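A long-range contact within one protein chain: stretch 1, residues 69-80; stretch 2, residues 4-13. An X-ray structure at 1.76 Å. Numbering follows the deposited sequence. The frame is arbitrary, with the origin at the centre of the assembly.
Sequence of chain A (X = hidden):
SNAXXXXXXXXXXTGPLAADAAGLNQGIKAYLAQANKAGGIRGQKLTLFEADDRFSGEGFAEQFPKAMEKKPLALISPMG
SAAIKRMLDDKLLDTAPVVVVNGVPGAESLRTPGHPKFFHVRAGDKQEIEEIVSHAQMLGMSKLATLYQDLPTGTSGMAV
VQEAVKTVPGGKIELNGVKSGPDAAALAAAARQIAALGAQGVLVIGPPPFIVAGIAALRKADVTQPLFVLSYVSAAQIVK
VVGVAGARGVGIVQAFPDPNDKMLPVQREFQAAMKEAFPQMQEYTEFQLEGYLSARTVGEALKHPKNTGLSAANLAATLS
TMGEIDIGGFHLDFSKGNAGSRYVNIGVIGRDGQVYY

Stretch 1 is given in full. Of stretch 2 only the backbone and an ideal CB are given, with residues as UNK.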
# COMPACT_ATOMS: atom_id res chain seq x y z
N GLU A 69 18.25 16.21 7.68
CA GLU A 69 19.63 16.58 7.99
C GLU A 69 20.64 15.64 7.34
O GLU A 69 21.80 16.02 7.16
CB GLU A 69 19.85 16.61 9.50
CG GLU A 69 19.23 17.81 10.20
CD GLU A 69 19.75 17.99 11.61
OE1 GLU A 69 19.65 17.03 12.40
OE2 GLU A 69 20.26 19.09 11.92
N LYS A 70 20.21 14.42 7.01
CA LYS A 70 21.08 13.43 6.37
C LYS A 70 21.17 13.62 4.86
O LYS A 70 21.83 12.84 4.17
CB LYS A 70 20.60 12.00 6.67
CG LYS A 70 20.44 11.68 8.15
CD LYS A 70 21.69 12.07 8.92
CE LYS A 70 21.42 12.32 10.40
NZ LYS A 70 22.51 13.12 11.05
N LYS A 71 20.49 14.66 4.35
CA LYS A 71 20.45 14.97 2.92
C LYS A 71 20.03 13.79 2.03
O LYS A 71 20.71 13.48 1.05
CB LYS A 71 21.80 15.55 2.46
CG LYS A 71 22.24 16.74 3.30
CD LYS A 71 23.73 17.03 3.16
CE LYS A 71 24.05 17.79 1.89
NZ LYS A 71 25.48 18.23 1.88
N PRO A 72 18.90 13.13 2.36
CA PRO A 72 18.48 12.01 1.51
C PRO A 72 17.99 12.54 0.16
O PRO A 72 17.49 13.67 0.09
CB PRO A 72 17.30 11.41 2.28
CG PRO A 72 16.70 12.60 3.01
CD PRO A 72 17.88 13.48 3.37
N LEU A 73 18.14 11.74 -0.90
CA LEU A 73 17.56 12.09 -2.20
C LEU A 73 16.07 11.84 -2.15
O LEU A 73 15.28 12.56 -2.77
CB LEU A 73 18.15 11.23 -3.32
CG LEU A 73 19.43 11.73 -3.98
CD1 LEU A 73 20.58 11.70 -3.01
CD2 LEU A 73 19.76 10.90 -5.21
N ALA A 74 15.69 10.80 -1.41
CA ALA A 74 14.30 10.38 -1.37
C ALA A 74 13.97 9.75 -0.04
O ALA A 74 14.83 9.12 0.60
CB ALA A 74 14.00 9.37 -2.49
N LEU A 75 12.72 9.94 0.38
CA LEU A 75 12.13 9.17 1.47
C LEU A 75 11.26 8.12 0.80
O LEU A 75 10.49 8.43 -0.10
CB LEU A 75 11.28 10.08 2.36
CG LEU A 75 12.08 11.14 3.11
CD1 LEU A 75 11.16 12.06 3.90
CD2 LEU A 75 13.11 10.49 4.05
N ILE A 76 11.42 6.88 1.24
CA ILE A 76 10.77 5.77 0.54
C ILE A 76 9.57 5.27 1.32
O ILE A 76 9.70 4.88 2.48
CB ILE A 76 11.73 4.58 0.33
CG1 ILE A 76 13.03 5.03 -0.31
CG2 ILE A 76 11.03 3.48 -0.51
CD1 ILE A 76 12.84 5.66 -1.67
N SER A 77 8.41 5.31 0.67
CA SER A 77 7.18 4.68 1.16
C SER A 77 6.85 4.92 2.65
O SER A 77 6.79 3.97 3.43
CB SER A 77 7.19 3.18 0.84
OG SER A 77 5.89 2.64 0.91
N PRO A 78 6.64 6.19 3.04
CA PRO A 78 6.10 6.39 4.39
C PRO A 78 4.76 5.67 4.53
O PRO A 78 4.00 5.56 3.56
CB PRO A 78 5.92 7.91 4.50
CG PRO A 78 5.84 8.39 3.06
CD PRO A 78 6.76 7.46 2.30
N MSE A 79 4.50 5.19 5.74
CA MSE A 79 3.33 4.38 6.03
C MSE A 79 2.61 4.91 7.27
O MSE A 79 3.23 5.14 8.31
CB MSE A 79 3.76 2.93 6.25
CG MSE A 79 2.70 2.07 6.89
SE MSE A 79 3.36 0.24 7.09
CE MSE A 79 2.72 -0.42 5.39
N GLY A 80 1.31 5.12 7.14
CA GLY A 80 0.49 5.59 8.25
C GLY A 80 -0.32 6.80 7.83
O GLY A 80 0.25 7.79 7.36
N UNK A 4 28.14 8.59 -1.03
CA UNK A 4 27.06 7.61 -1.10
C UNK A 4 25.72 8.27 -1.40
O UNK A 4 25.50 9.44 -1.10
CB UNK A 4 26.97 6.83 0.21
N UNK A 5 24.82 7.49 -2.00
CA UNK A 5 23.46 7.92 -2.24
C UNK A 5 22.63 7.57 -1.03
O UNK A 5 22.45 6.40 -0.71
CB UNK A 5 22.89 7.28 -3.51
N UNK A 6 22.14 8.60 -0.34
CA UNK A 6 21.37 8.39 0.87
C UNK A 6 19.87 8.36 0.60
O UNK A 6 19.33 9.23 -0.07
CB UNK A 6 21.69 9.48 1.89
N UNK A 7 19.21 7.33 1.12
CA UNK A 7 17.75 7.25 1.06
C UNK A 7 17.25 7.07 2.47
O UNK A 7 17.96 6.53 3.32
CB UNK A 7 17.27 6.11 0.16
N UNK A 8 16.03 7.52 2.75
CA UNK A 8 15.52 7.40 4.10
C UNK A 8 14.20 6.67 4.12
O UNK A 8 13.42 6.77 3.17
CB UNK A 8 15.37 8.78 4.74
N UNK A 9 13.95 5.90 5.17
CA UNK A 9 12.60 5.40 5.39
C UNK A 9 12.15 5.80 6.78
O UNK A 9 12.72 5.35 7.79
CB UNK A 9 12.53 3.88 5.21
N UNK A 10 11.14 6.66 6.84
CA UNK A 10 10.46 6.94 8.10
C UNK A 10 9.23 6.05 8.15
O UNK A 10 8.41 6.07 7.24
CB UNK A 10 10.09 8.42 8.23
N UNK A 11 9.10 5.26 9.21
CA UNK A 11 8.06 4.26 9.23
C UNK A 11 7.59 3.95 10.63
O UNK A 11 8.27 4.27 11.61
CB UNK A 11 8.55 2.98 8.55
N UNK A 12 6.40 3.35 10.75
CA UNK A 12 5.87 3.00 12.06
C UNK A 12 6.49 1.70 12.58
O UNK A 12 5.79 0.68 12.69
CB UNK A 12 4.35 2.87 11.99
N UNK A 13 7.78 1.73 12.89
CA UNK A 13 8.49 0.51 13.29
C UNK A 13 8.10 -0.03 14.66
O UNK A 13 8.22 -1.23 14.92
CB UNK A 13 10.00 0.77 13.28

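Position 4 has nothing of stretch 1 within reach of its ideal CB, so the contact sets no rule and many side chains would do. It is Q4, clear of stretch 1.

Position 5 points its CB sideways, with L73 CD1 5.0 Å from the ideal CB. An apolar chain of moderate length could reach that leucine. It is I5, and its CG2 lies 4.0 Å from L73 CD2.

At position 6 the CB points toward stretch 1, into the turn where K71, with positive phi, leaves a helix. The ideal CB sits 4.1 Å from K70 O and 4.1 Å from P72 CA, which favors something compact and apolar: valine, isoleucine, perhaps threonine or alanine. The residue is V6, chi1 t, with CG1 4.2 Å from P72 CB and 3.8 Å from K70 O. Its backbone serves any sequence: L73 N donates to V6 O at 2.9 Å.

Position 7 shares a sheet face with A74, whose small side chain leaves room beside L73 and I76. The ideal CB is 4.4 Å from I76 CG1, and a branched or long apolar chain would fill the space, leucine or methionine, for example. L7 takes it, placing CD2 4.0 Å from A74 CB and 4.3 Å from L73 CB.

Position 8 is the strictest. An ideal CB would lie 2.9 Å from L75 CD2, a clash, so with L75 as it stands only glycine fits. G8 lets the strands close to a CA–CA distance of 4.6 Å at L75 in parallel pairing: G8 N donates to A74 O at 2.9 Å, and I76 N to G8 O at 2.8 Å.

Position 9 turns sideways, its ideal CB 4.1 Å from I76 O. An extended chain could run past that carbonyl, and a polar end could approach S77 O, directly or through solvent. Q9 does so: CG packs 3.6 Å from I76 O, and NE2 donates to a water 3.1 Å away, which also donates to S77 O at 2.7 Å.

At position 10 the ideal CB touches nothing, but L75 offers a methyl farther out, so a longer apolar chain suits. I10 brings CD1 to 4.4 Å from L75 CD1. A water links the backbones, accepting from I10 N at 2.8 Å and donating to I76 O at 3.0 Å.

Position 11 is sideways and loosely constrained by stretch 1; it is G11.

Position 12 points toward M79, suiting a compact apolar residue. P12 lays its CD 3.8 Å from M79 CB and 3.3 Å from M79 O.

Position 13 is out of reach; it is F13.

Stretch 2 (4-13) QIVLGQIGPF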
# COMPACT_ATOMS: atom_id res chain seq x y z
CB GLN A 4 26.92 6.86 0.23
CG GLN A 4 28.05 5.92 0.55
CD GLN A 4 27.89 5.32 1.93
OE1 GLN A 4 27.46 6.00 2.86
NE2 GLN A 4 28.20 4.03 2.06
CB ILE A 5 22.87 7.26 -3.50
CG1 ILE A 5 23.68 7.67 -4.74
CG2 ILE A 5 21.41 7.65 -3.66
CD1 ILE A 5 23.48 6.75 -5.94
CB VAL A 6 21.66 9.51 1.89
CG1 VAL A 6 20.84 9.29 3.16
CG2 VAL A 6 23.15 9.56 2.21
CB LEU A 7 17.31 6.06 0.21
CG LEU A 7 17.88 6.02 -1.21
CD1 LEU A 7 17.63 4.67 -1.85
CD2 LEU A 7 17.31 7.15 -2.07
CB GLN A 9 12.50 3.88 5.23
CG GLN A 9 11.07 3.38 5.46
CD GLN A 9 10.97 1.87 5.65
OE1 GLN A 9 11.98 1.16 5.61
NE2 GLN A 9 9.75 1.37 5.88
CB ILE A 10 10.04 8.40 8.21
CG1 ILE A 10 11.26 9.33 8.11
CG2 ILE A 10 9.32 8.63 9.52
CD1 ILE A 10 10.90 10.82 8.11
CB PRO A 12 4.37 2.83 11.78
CG PRO A 12 4.32 2.37 10.34
CD PRO A 12 5.47 3.05 9.65
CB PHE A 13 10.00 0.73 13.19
CG PHE A 13 10.47 0.98 11.79
CD1 PHE A 13 10.40 -0.04 10.85
CD2 PHE A 13 10.95 2.22 11.41
CE1 PHE A 13 10.82 0.17 9.54
CE2 PHE A 13 11.37 2.44 10.10
CZ PHE A 13 11.31 1.41 9.17
O HOH W 1 7.49 3.50 6.03
O HOH W 2 9.51 7.03 4.57
O HOH W 3 5.91 6.93 7.90
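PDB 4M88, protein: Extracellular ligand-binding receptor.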